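Local coordinates for tubulin-like protein CetZ2 (Haloferax volcanii, PDB 4B45) that binds GTP, has GTPase activity and takes part in the control of archaeal cell shape as a tubulin-like cytoskeletal protein, at residues A[72-75]-A[76-80]; A[82-85]-A[86-89]; A[117-120]-A[121-125]; A[150-153]-A[154-158]; A[208-211]-A[212-216]. All coordinates share one frame; numbering follows the deposited sequence.

Contact 1: A[72-75]-A[76-80]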
# COMPACT_ATOMS: atom_id res chain seq x y z
N ALA A 72 7.35 -8.42 -18.48
CA ALA A 72 6.44 -9.55 -18.28
C ALA A 72 7.09 -10.88 -18.70
O ALA A 72 6.98 -11.87 -17.98
CB ALA A 72 5.15 -9.31 -19.06
N ALA A 73 7.75 -10.90 -19.85
CA ALA A 73 8.35 -12.12 -20.41
C ALA A 73 9.42 -12.69 -19.49
O ALA A 73 9.52 -13.91 -19.30
CB ALA A 73 8.95 -11.85 -21.78
N VAL A 74 10.22 -11.81 -18.90
CA VAL A 74 11.29 -12.24 -18.02
C VAL A 74 10.73 -12.85 -16.73
O VAL A 74 11.24 -13.85 -16.23
CB VAL A 74 12.24 -11.07 -17.71
CG1 VAL A 74 13.13 -11.40 -16.54
CG2 VAL A 74 13.05 -10.74 -18.94
N MET A 75 9.65 -12.27 -16.21
CA MET A 75 9.00 -12.83 -15.04
C MET A 75 8.33 -14.18 -15.37
O MET A 75 8.26 -15.06 -14.53
CB MET A 75 7.98 -11.84 -14.46
CG MET A 75 7.29 -12.32 -13.18
SD MET A 75 8.43 -12.35 -11.79
CE MET A 75 8.59 -10.59 -11.46
N GLU A 76 7.84 -14.32 -16.60
CA GLU A 76 7.28 -15.61 -17.02
C GLU A 76 8.35 -16.70 -17.00
O GLU A 76 8.14 -17.78 -16.43
CB GLU A 76 6.69 -15.52 -18.44
CG GLU A 76 5.52 -14.57 -18.62
CD GLU A 76 4.20 -15.15 -18.14
OE1 GLU A 76 4.21 -16.14 -17.39
OE2 GLU A 76 3.14 -14.60 -18.54
N SER A 77 9.48 -16.41 -17.64
CA SER A 77 10.56 -17.38 -17.82
C SER A 77 11.22 -17.74 -16.49
O SER A 77 11.67 -18.87 -16.31
CB SER A 77 11.64 -16.82 -18.74
OG SER A 77 11.06 -16.28 -19.91
N ASP A 78 11.27 -16.77 -15.59
CA ASP A 78 12.09 -16.91 -14.39
C ASP A 78 11.27 -16.99 -13.11
O ASP A 78 11.83 -16.90 -12.02
CB ASP A 78 13.09 -15.75 -14.31
CG ASP A 78 14.12 -15.76 -15.45
OD1 ASP A 78 14.04 -16.66 -16.32
OD2 ASP A 78 15.01 -14.88 -15.48
N GLN A 79 9.95 -17.18 -13.23
CA GLN A 79 9.09 -17.19 -12.04
C GLN A 79 9.38 -18.30 -11.03
O GLN A 79 9.16 -18.10 -9.82
CB GLN A 79 7.61 -17.16 -12.40
CG GLN A 79 7.14 -18.24 -13.35
CD GLN A 79 5.64 -18.16 -13.59
OE1 GLN A 79 5.18 -17.52 -14.54
NE2 GLN A 79 4.86 -18.79 -12.70
N THR A 80 9.84 -19.45 -11.51
CA THR A 80 10.19 -20.56 -10.63
C THR A 80 11.26 -20.12 -9.63
O THR A 80 11.11 -20.32 -8.43
CB THR A 80 10.65 -21.80 -11.41
OG1 THR A 80 9.66 -22.13 -12.40
CG2 THR A 80 10.85 -23.01 -10.48

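Contact 2: A[82-85]-A[86-89]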
# COMPACT_ATOMS: atom_id res chain seq x y z
N VAL A 82 11.84 -17.11 -8.73
CA VAL A 82 11.14 -16.18 -7.84
C VAL A 82 10.32 -16.93 -6.79
O VAL A 82 10.53 -16.73 -5.58
CB VAL A 82 10.24 -15.20 -8.62
CG1 VAL A 82 9.57 -14.23 -7.66
CG2 VAL A 82 11.05 -14.44 -9.66
N MET A 83 9.41 -17.81 -7.23
CA MET A 83 8.59 -18.62 -6.32
C MET A 83 9.43 -19.40 -5.31
O MET A 83 8.98 -19.68 -4.20
CB MET A 83 7.72 -19.63 -7.10
CG MET A 83 6.80 -19.04 -8.16
SD MET A 83 5.40 -18.10 -7.55
CE MET A 83 4.39 -19.42 -6.87
N SER A 84 10.65 -19.78 -5.71
CA SER A 84 11.51 -20.60 -4.85
C SER A 84 12.20 -19.78 -3.77
O SER A 84 12.62 -20.32 -2.75
CB SER A 84 12.54 -21.35 -5.68
OG SER A 84 11.88 -22.31 -6.49
N ALA A 85 12.34 -18.48 -4.01
CA ALA A 85 12.79 -17.59 -2.95
C ALA A 85 11.72 -17.55 -1.87
O ALA A 85 12.02 -17.40 -0.69
CB ALA A 85 13.07 -16.19 -3.51
N LEU A 86 10.46 -17.73 -2.27
CA LEU A 86 9.33 -17.67 -1.35
C LEU A 86 9.05 -18.95 -0.59
O LEU A 86 8.29 -18.94 0.37
CB LEU A 86 8.06 -17.31 -2.12
CG LEU A 86 7.99 -15.91 -2.69
CD1 LEU A 86 6.73 -15.82 -3.50
CD2 LEU A 86 8.01 -14.91 -1.56
N ASP A 87 9.65 -20.05 -1.04
CA ASP A 87 9.44 -21.36 -0.41
C ASP A 87 9.57 -21.28 1.10
O ASP A 87 8.61 -21.50 1.83
CB ASP A 87 10.41 -22.40 -0.98
CG ASP A 87 9.98 -22.94 -2.33
OD1 ASP A 87 9.06 -22.35 -2.94
OD2 ASP A 87 10.56 -23.95 -2.78
N GLY A 88 10.77 -20.95 1.57
CA GLY A 88 11.03 -20.88 2.99
C GLY A 88 10.65 -19.54 3.59
O GLY A 88 11.01 -19.24 4.74
N ARG A 89 9.93 -18.72 2.83
CA ARG A 89 9.59 -17.37 3.27
C ARG A 89 8.09 -17.13 3.47
O ARG A 89 7.70 -16.53 4.47
CB ARG A 89 10.21 -16.33 2.34
CG ARG A 89 11.72 -16.50 2.21
CD ARG A 89 12.37 -15.29 1.60
NE ARG A 89 13.77 -15.55 1.26
CZ ARG A 89 14.76 -15.50 2.14
NH1 ARG A 89 14.52 -15.20 3.40
NH2 ARG A 89 16.01 -15.75 1.75

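Contact 3: A[117-120]-A[121-125]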
# COMPACT_ATOMS: atom_id res chain seq x y z
N LYS A 117 -0.69 -13.15 -10.44
CA LYS A 117 -1.52 -14.21 -11.00
C LYS A 117 -0.95 -15.60 -10.70
O LYS A 117 -1.70 -16.56 -10.53
CB LYS A 117 -1.68 -14.02 -12.51
CG LYS A 117 -2.54 -15.07 -13.17
CD LYS A 117 -2.66 -14.82 -14.66
CE LYS A 117 -3.60 -15.83 -15.31
NZ LYS A 117 -3.86 -15.50 -16.75
N ALA A 118 0.37 -15.71 -10.62
CA ALA A 118 0.98 -16.99 -10.27
C ALA A 118 0.72 -17.36 -8.80
O ALA A 118 0.38 -18.51 -8.48
CB ALA A 118 2.47 -16.98 -10.58
N LEU A 119 0.88 -16.39 -7.91
CA LEU A 119 0.70 -16.60 -6.48
C LEU A 119 -0.75 -16.84 -6.09
O LEU A 119 -1.06 -17.69 -5.25
CB LEU A 119 1.24 -15.40 -5.71
CG LEU A 119 2.76 -15.30 -5.72
CD1 LEU A 119 3.26 -13.88 -5.42
CD2 LEU A 119 3.33 -16.28 -4.73
N ALA A 120 -1.65 -16.09 -6.72
CA ALA A 120 -3.07 -16.21 -6.45
C ALA A 120 -3.59 -17.61 -6.78
O ALA A 120 -4.58 -18.07 -6.24
CB ALA A 120 -3.85 -15.16 -7.23
N GLY A 121 -2.89 -18.29 -7.68
CA GLY A 121 -3.35 -19.58 -8.16
C GLY A 121 -2.78 -20.76 -7.42
O GLY A 121 -2.86 -21.89 -7.91
N VAL A 122 -2.21 -20.52 -6.24
CA VAL A 122 -1.62 -21.60 -5.46
C VAL A 122 -1.76 -21.44 -3.94
O VAL A 122 -2.02 -22.41 -3.23
CB VAL A 122 -0.13 -21.82 -5.80
CG1 VAL A 122 0.03 -22.72 -7.03
CG2 VAL A 122 0.59 -20.49 -5.96
N TYR A 123 -1.57 -20.22 -3.45
CA TYR A 123 -1.68 -19.96 -2.02
C TYR A 123 -3.13 -19.69 -1.62
O TYR A 123 -3.93 -19.22 -2.43
CB TYR A 123 -0.75 -18.81 -1.58
CG TYR A 123 0.70 -19.21 -1.63
CD1 TYR A 123 1.27 -19.98 -0.63
CD2 TYR A 123 1.51 -18.84 -2.70
CE1 TYR A 123 2.59 -20.36 -0.67
CE2 TYR A 123 2.84 -19.21 -2.75
CZ TYR A 123 3.37 -19.98 -1.73
OH TYR A 123 4.69 -20.36 -1.78
N ASP A 124 -3.48 -20.03 -0.38
CA ASP A 124 -4.86 -19.86 0.06
C ASP A 124 -5.14 -18.44 0.55
O ASP A 124 -6.29 -18.00 0.56
CB ASP A 124 -5.23 -20.88 1.15
CG ASP A 124 -6.73 -20.94 1.40
OD1 ASP A 124 -7.49 -20.49 0.51
OD2 ASP A 124 -7.15 -21.42 2.47
N VAL A 125 -4.09 -17.72 0.93
CA VAL A 125 -4.25 -16.37 1.47
C VAL A 125 -4.42 -15.34 0.37
O VAL A 125 -4.04 -15.58 -0.78
CB VAL A 125 -3.06 -15.99 2.37
CG1 VAL A 125 -3.05 -16.86 3.63
CG2 VAL A 125 -1.75 -16.15 1.61

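Contact 4: A[150-153]-A[154-158]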
# COMPACT_ATOMS: atom_id res chain seq x y z
N LEU A 150 -2.25 -1.48 -14.24
CA LEU A 150 -3.35 -1.30 -13.30
C LEU A 150 -4.56 -2.12 -13.73
O LEU A 150 -5.21 -2.76 -12.90
CB LEU A 150 -3.76 0.17 -13.19
CG LEU A 150 -4.96 0.45 -12.27
CD1 LEU A 150 -4.68 -0.09 -10.89
CD2 LEU A 150 -5.29 1.95 -12.20
N LYS A 151 -4.83 -2.12 -15.02
CA LYS A 151 -5.94 -2.89 -15.55
C LYS A 151 -5.72 -4.38 -15.27
O LYS A 151 -6.63 -5.07 -14.85
CB LYS A 151 -6.10 -2.65 -17.05
CG LYS A 151 -7.49 -2.23 -17.46
CD LYS A 151 -7.61 -2.23 -18.98
CE LYS A 151 -9.07 -2.22 -19.43
NZ LYS A 151 -9.20 -2.23 -20.92
N THR A 152 -4.50 -4.86 -15.48
CA THR A 152 -4.24 -6.28 -15.33
C THR A 152 -4.26 -6.72 -13.87
O THR A 152 -4.89 -7.72 -13.53
CB THR A 152 -2.90 -6.69 -15.95
OG1 THR A 152 -2.84 -6.25 -17.32
CG2 THR A 152 -2.76 -8.20 -15.91
N VAL A 153 -3.57 -5.98 -13.01
CA VAL A 153 -3.55 -6.36 -11.60
C VAL A 153 -4.92 -6.28 -10.95
O VAL A 153 -5.22 -7.06 -10.04
CB VAL A 153 -2.51 -5.57 -10.77
CG1 VAL A 153 -1.11 -5.89 -11.26
CG2 VAL A 153 -2.79 -4.06 -10.82
N ALA A 154 -5.77 -5.36 -11.41
CA ALA A 154 -7.11 -5.25 -10.83
C ALA A 154 -7.96 -6.48 -11.12
O ALA A 154 -8.95 -6.73 -10.42
CB ALA A 154 -7.82 -4.00 -11.32
N ARG A 155 -7.58 -7.25 -12.14
CA ARG A 155 -8.26 -8.51 -12.43
C ARG A 155 -7.61 -9.70 -11.74
O ARG A 155 -8.29 -10.60 -11.27
CB ARG A 155 -8.31 -8.78 -13.93
CG ARG A 155 -9.29 -7.94 -14.72
CD ARG A 155 -9.36 -8.44 -16.15
NE ARG A 155 -8.05 -8.90 -16.60
CZ ARG A 155 -7.84 -9.66 -17.66
NH1 ARG A 155 -8.87 -10.07 -18.40
NH2 ARG A 155 -6.61 -10.03 -17.99
N GLU A 156 -6.28 -9.71 -11.68
CA GLU A 156 -5.56 -10.88 -11.21
C GLU A 156 -5.32 -10.91 -9.70
O GLU A 156 -5.20 -11.98 -9.12
CB GLU A 156 -4.21 -11.03 -11.93
CG GLU A 156 -4.27 -10.99 -13.46
CD GLU A 156 -5.01 -12.16 -14.05
OE1 GLU A 156 -5.31 -13.13 -13.31
OE2 GLU A 156 -5.29 -12.13 -15.28
N ALA A 157 -5.22 -9.74 -9.08
CA ALA A 157 -4.96 -9.66 -7.65
C ALA A 157 -6.26 -9.70 -6.86
O ALA A 157 -7.35 -9.52 -7.41
CB ALA A 157 -4.18 -8.38 -7.32
N ASP A 158 -6.17 -9.94 -5.56
CA ASP A 158 -7.38 -9.95 -4.74
C ASP A 158 -7.80 -8.53 -4.44
O ASP A 158 -8.98 -8.25 -4.28
CB ASP A 158 -7.21 -10.77 -3.47
CG ASP A 158 -7.26 -12.25 -3.74
OD1 ASP A 158 -8.37 -12.75 -4.05
OD2 ASP A 158 -6.20 -12.92 -3.68

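Contact 5: A[208-211]-A[212-216]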
# COMPACT_ATOMS: atom_id res chain seq x y z
N VAL A 208 -8.15 -4.91 16.58
CA VAL A 208 -8.80 -5.15 15.30
C VAL A 208 -8.36 -6.48 14.67
O VAL A 208 -7.21 -6.62 14.25
CB VAL A 208 -8.42 -4.04 14.30
CG1 VAL A 208 -9.23 -4.16 13.04
CG2 VAL A 208 -8.62 -2.67 14.93
N ASP A 209 -9.28 -7.44 14.59
CA ASP A 209 -8.97 -8.74 13.99
C ASP A 209 -8.40 -8.54 12.59
O ASP A 209 -8.78 -7.61 11.89
CB ASP A 209 -10.22 -9.63 13.88
CG ASP A 209 -10.72 -10.12 15.23
OD1 ASP A 209 -10.00 -9.98 16.25
OD2 ASP A 209 -11.86 -10.65 15.27
N THR A 210 -7.50 -9.43 12.18
CA THR A 210 -6.95 -9.40 10.83
C THR A 210 -8.07 -9.64 9.81
O THR A 210 -8.00 -9.17 8.68
CB THR A 210 -5.86 -10.49 10.70
OG1 THR A 210 -4.70 -10.07 11.43
CG2 THR A 210 -5.50 -10.76 9.24
N SER A 211 -9.11 -10.36 10.23
CA SER A 211 -10.19 -10.69 9.32
C SER A 211 -10.99 -9.45 8.87
O SER A 211 -11.65 -9.49 7.83
CB SER A 211 -11.11 -11.74 9.95
OG SER A 211 -11.71 -11.24 11.14
N GLU A 212 -10.93 -8.37 9.66
CA GLU A 212 -11.58 -7.12 9.28
C GLU A 212 -10.90 -6.50 8.06
O GLU A 212 -11.56 -5.89 7.20
CB GLU A 212 -11.56 -6.07 10.41
CG GLU A 212 -11.82 -6.60 11.82
CD GLU A 212 -13.23 -7.09 12.01
OE1 GLU A 212 -14.07 -6.84 11.12
OE2 GLU A 212 -13.50 -7.73 13.05
N VAL A 213 -9.58 -6.63 8.00
CA VAL A 213 -8.81 -6.16 6.85
C VAL A 213 -9.14 -7.00 5.62
O VAL A 213 -9.43 -6.47 4.54
CB VAL A 213 -7.29 -6.18 7.14
CG1 VAL A 213 -6.48 -5.83 5.91
CG2 VAL A 213 -6.96 -5.22 8.28
N ILE A 214 -9.15 -8.32 5.81
CA ILE A 214 -9.43 -9.25 4.73
C ILE A 214 -10.83 -9.05 4.15
O ILE A 214 -11.03 -9.04 2.94
CB ILE A 214 -9.27 -10.71 5.19
CG1 ILE A 214 -7.82 -10.93 5.64
CG2 ILE A 214 -9.67 -11.68 4.07
CD1 ILE A 214 -7.44 -12.38 5.84
N ASN A 215 -11.82 -8.89 5.03
CA ASN A 215 -13.18 -8.69 4.57
C ASN A 215 -13.43 -7.32 3.94
O ASN A 215 -14.31 -7.16 3.09
CB ASN A 215 -14.16 -9.02 5.69
CG ASN A 215 -14.17 -10.50 6.01
OD1 ASN A 215 -13.54 -11.29 5.30
ND2 ASN A 215 -14.88 -10.89 7.07
N THR A 216 -12.65 -6.33 4.34
CA THR A 216 -12.70 -5.03 3.70
C THR A 216 -12.18 -5.10 2.25
O THR A 216 -12.79 -4.52 1.33
CB THR A 216 -11.90 -3.97 4.51
OG1 THR A 216 -12.47 -3.87 5.83
CG2 THR A 216 -11.96 -2.61 3.83

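Contact 1: A[72-75]-A[76-80]
Successive i to i+4 bonds run from the amides of Glu76, Ser77 and Asp78 back to the carbonyls of Ala72, Ala73 and Val74, the first of them 2.9 Å from Glu76 N to Ala72 O and lying in the carbonyl plane. This is an alpha-helical turn in the middle of helix 68-85 of the tubulin/FtsZ GTPase domain. Ser77 folds its hydroxyl back on the helix: with OG beside its own backbone N (chi1 -49°), it donates a 2.9 Å bond from OG to Ala73 O. That oxygen is thereby gripped twice by one residue, since Ser77 N and Ser77 OG arrive from opposite faces of the carbonyl plane. Glu76 also lies back over the preceding turn, but with its aliphatic part; CG comes to 3.1 Å from Ala72 O, and the bend at chi2 (-80°) carries the carboxylate away from the 72-75 backbone. Met75 and Val74 are the buried side chains. Met75 reaches Ile54 and Val114, the latter on helix 107-120, and its side chain stays about 9 Å from the bound GTPγS. Val74 rests on Thr39 and Ile54. One turn on, Asp78 turns its carboxylate to the loop of Ile54, where OD2 accepts a hydrogen bond from Gly55 N and so ties the helix to the segment following strand 50-53. Within the helix the two side chains meet at a slant, Val74 CG1 standing 4.1 Å from Asp78 OD2.

Contact 2: A[82-85]-A[86-89]
Leu86 and the residues of the last turn before it are joined by weak backbone hydrogen bonds, as helix 68-85 unwinds into a loop. Leu86 N is shared between two carbonyls, at 3.5 Å from Val82 O and 3.1 Å from Met83 O, and neither bond is straight. Asp87 N makes a similarly weak bond to Ser84 O. The loop then closes a short turn of its own, Arg89 N donating to Leu86 O.

Among polar side chains, Asp87 curls back against the turn: CG beside the backbone N (chi1 -79°) brings OD1 to 3.0 Å from Met83 O. Both atoms are acceptors, so the approach is no bond and probably mildly unfavourable. Ser84 OG is instead engaged by Thr80 O, one turn earlier. Arg89 lays the aliphatic part of its chain across the carbonyl end of Ala85, with CG and CD each 3.1 Å from Ala85 O. The chain stays extended as far as NE, and the guanidinium beyond it makes a salt bridge from NH1 to Asp33 OD2, while NH2 has a long, weak ion pair with Glu50 OE1.

Apolar contact across the turn is slight, because Leu86 touches mainly backbone, its CB lying 3.3 Å from Met83 O. The apolar side chains pack instead on the rest of the GTPase domain: Leu86 on Val4 and Ile6 of strand 3-8 and on Leu119, Met83 on Leu119 of helix 107-120, and Val82 on Leu115 of that helix and Val37 of strand 31-38, so that the helix end is seated between helix 107-120 and the parallel strands.

Contact 3: A[117-120]-A[121-125]
Tyr123 folds back on Leu119 where helix 107-120 gives way to loop. Its CB sits 3.8 Å from Leu119 O, the same carbonyl that its own amide uses. From there CG lies beside the backbone N (chi1 -70°), a torsion that swings the ring along the leucine. CD2 is 3.7 Å from Leu119 CD2, and CE2, the next atom outward, comes to 3.6 Å from that methyl. The methyl meets the ring at a slant. Beyond the two segments the tyrosine packs on Ile97 of strand 96-102 and on Val90.

Leu119 O is the anchor of this helix end. It accepts from Tyr123 N at 3.1 Å, nearly along the C=O axis, and also from Val122 N, which stands 59° out of the carbonyl plane. Gly121 N adds only a weak bond to Ala118 O. The loop begun here leads to strand 127-133, completing the beta-alpha-beta crossover from strand 96-102 through helix 107-120 in the Rossmann-like GTPase domain.

Val122 covers two carbonyls with one methyl: CG2, set between backbone N and carbonyl carbon, lies 3.2 Å from Ala118 O and 3.3 Å from Leu119 O. The valine also touches Met83 of helix 68-85, and Leu119 packs on Met83, Leu86 and Val99.

Contact 4: A[150-153]-A[154-158]
Thr152 and Glu156, one turn apart, meet through their aliphatic parts, Thr152 CG2 lying 4.0 Å from Glu156 CG. In the threonine OG1 lies beside the backbone N (chi1 -53°) and CG2 anti to it, which sends the hydroxyl back to Arg148 O, its hydrogen-bond partner, and leaves the methyl to face the glutamate. Glu156 CG in turn rests 3.3 Å from Thr152 O. That oxygen takes two backbone amides, Glu156 N in its carbonyl plane and Arg155 N from 60° out of it, so the carbonyl is shared between an i+4 and an i+3 amide. The helix ends with Ala157 N 2.8 Å from Val153 O. Ala157 is the first residue to leave helical angles, and its CB points back at the helix, 3.2 Å from Val153 O.

This is the C-terminal end of helix 140-156 in the beta-alpha-beta unit formed with strands 127-133 and 159-164 of the GTPase domain. Val153 and Ala157 pack on Val129 of the first strand, Leu150 and Val153 reach Leu162 and Val160 of the second, and Pro113 of helix 107-120 touches Thr152 and Val153.

Further out the charges are loosely arranged. Arg155 NH2 lies 3.7 Å from Glu156 OE2 in a long salt bridge, an interaction of charges alone, since the carboxylate oxygen stands off the plane of the guanidinium. Glu156 also has a long, weak ion pair with Lys117, and just past the helix Asp158 OD2 accepts a hydrogen bond from Val127 N at the start of strand 127-133.

Contact 5: A[208-211]-A[212-216]
Glu212 lays its CG over the start of the helix, 3.8 Å from Val208 CG1 and 3.2 Å from Asp209 O. CG beside the backbone N (chi1 -41°) and a bend at chi2 fold the chain back toward the residues before it. Its carboxylate ends up near that of Asp209, Glu212 OE2 4.0 Å from Asp209 OD2, with the two planes only 20° apart. Glu212 OE1 also has a long, weak ion pair with Arg299.

Glu212 N reaches Asp209 O from well above its carbonyl plane, a first i+3 bond. Ile214 N then bonds to Thr210 O at 3.2 Å in the carbonyl plane, while Val213 N makes a weaker bond to the same oxygen. Asn215 N follows at 2.9 Å from Ser211 O, and the asparagine side chain sits over that carbonyl with CB and CG both 3.3 Å from the oxygen. One residue further, Thr216 OG1 donates to Glu212 O, which also receives Thr216 N.

Val208 touches Val269, and Glu212, Val213 and Thr216 touch Leu267, of strand 263-272; Val213 and Ile214 also pack against Met1, and Thr210 OG1 makes a weak hydrogen bond to Met1 N. The whole is the N-terminal turn of helix 210-217 in the C-terminal domain. It follows the loop that corresponds to T7 of FtsZ and tubulin, whose acidic residues reach the nucleotide of the next subunit in a protofilament; Asp209 and Glu212 are probably the equivalents here, far from the nucleotide bound by their own chain.

Overall arrangement
Contacts 1 to 4 belong to the GTPase domain and contact 5 to the C-terminal one. Contacts 1 and 2 share helix 68-85, its middle and its frayed end, and meet where Met75 SD lies 4.0 Å from Val82 CG2. Contact 3 is a surface contact, yet its Leu119 bridges to contact 2, while its Lys117 and Ala120 border Glu156 of contact 4. Contacts 1, 2, 4 and 5 are partly buried. Regular i+4 bonding dominates mid-helix in contact 1; the helix end in 2 has only weak bonds across it, those in 3 and 4 a carbonyl shared by two amides, contact 4 finishing on a short bond, and contact 5, starting a helix, brings two carboxylates together.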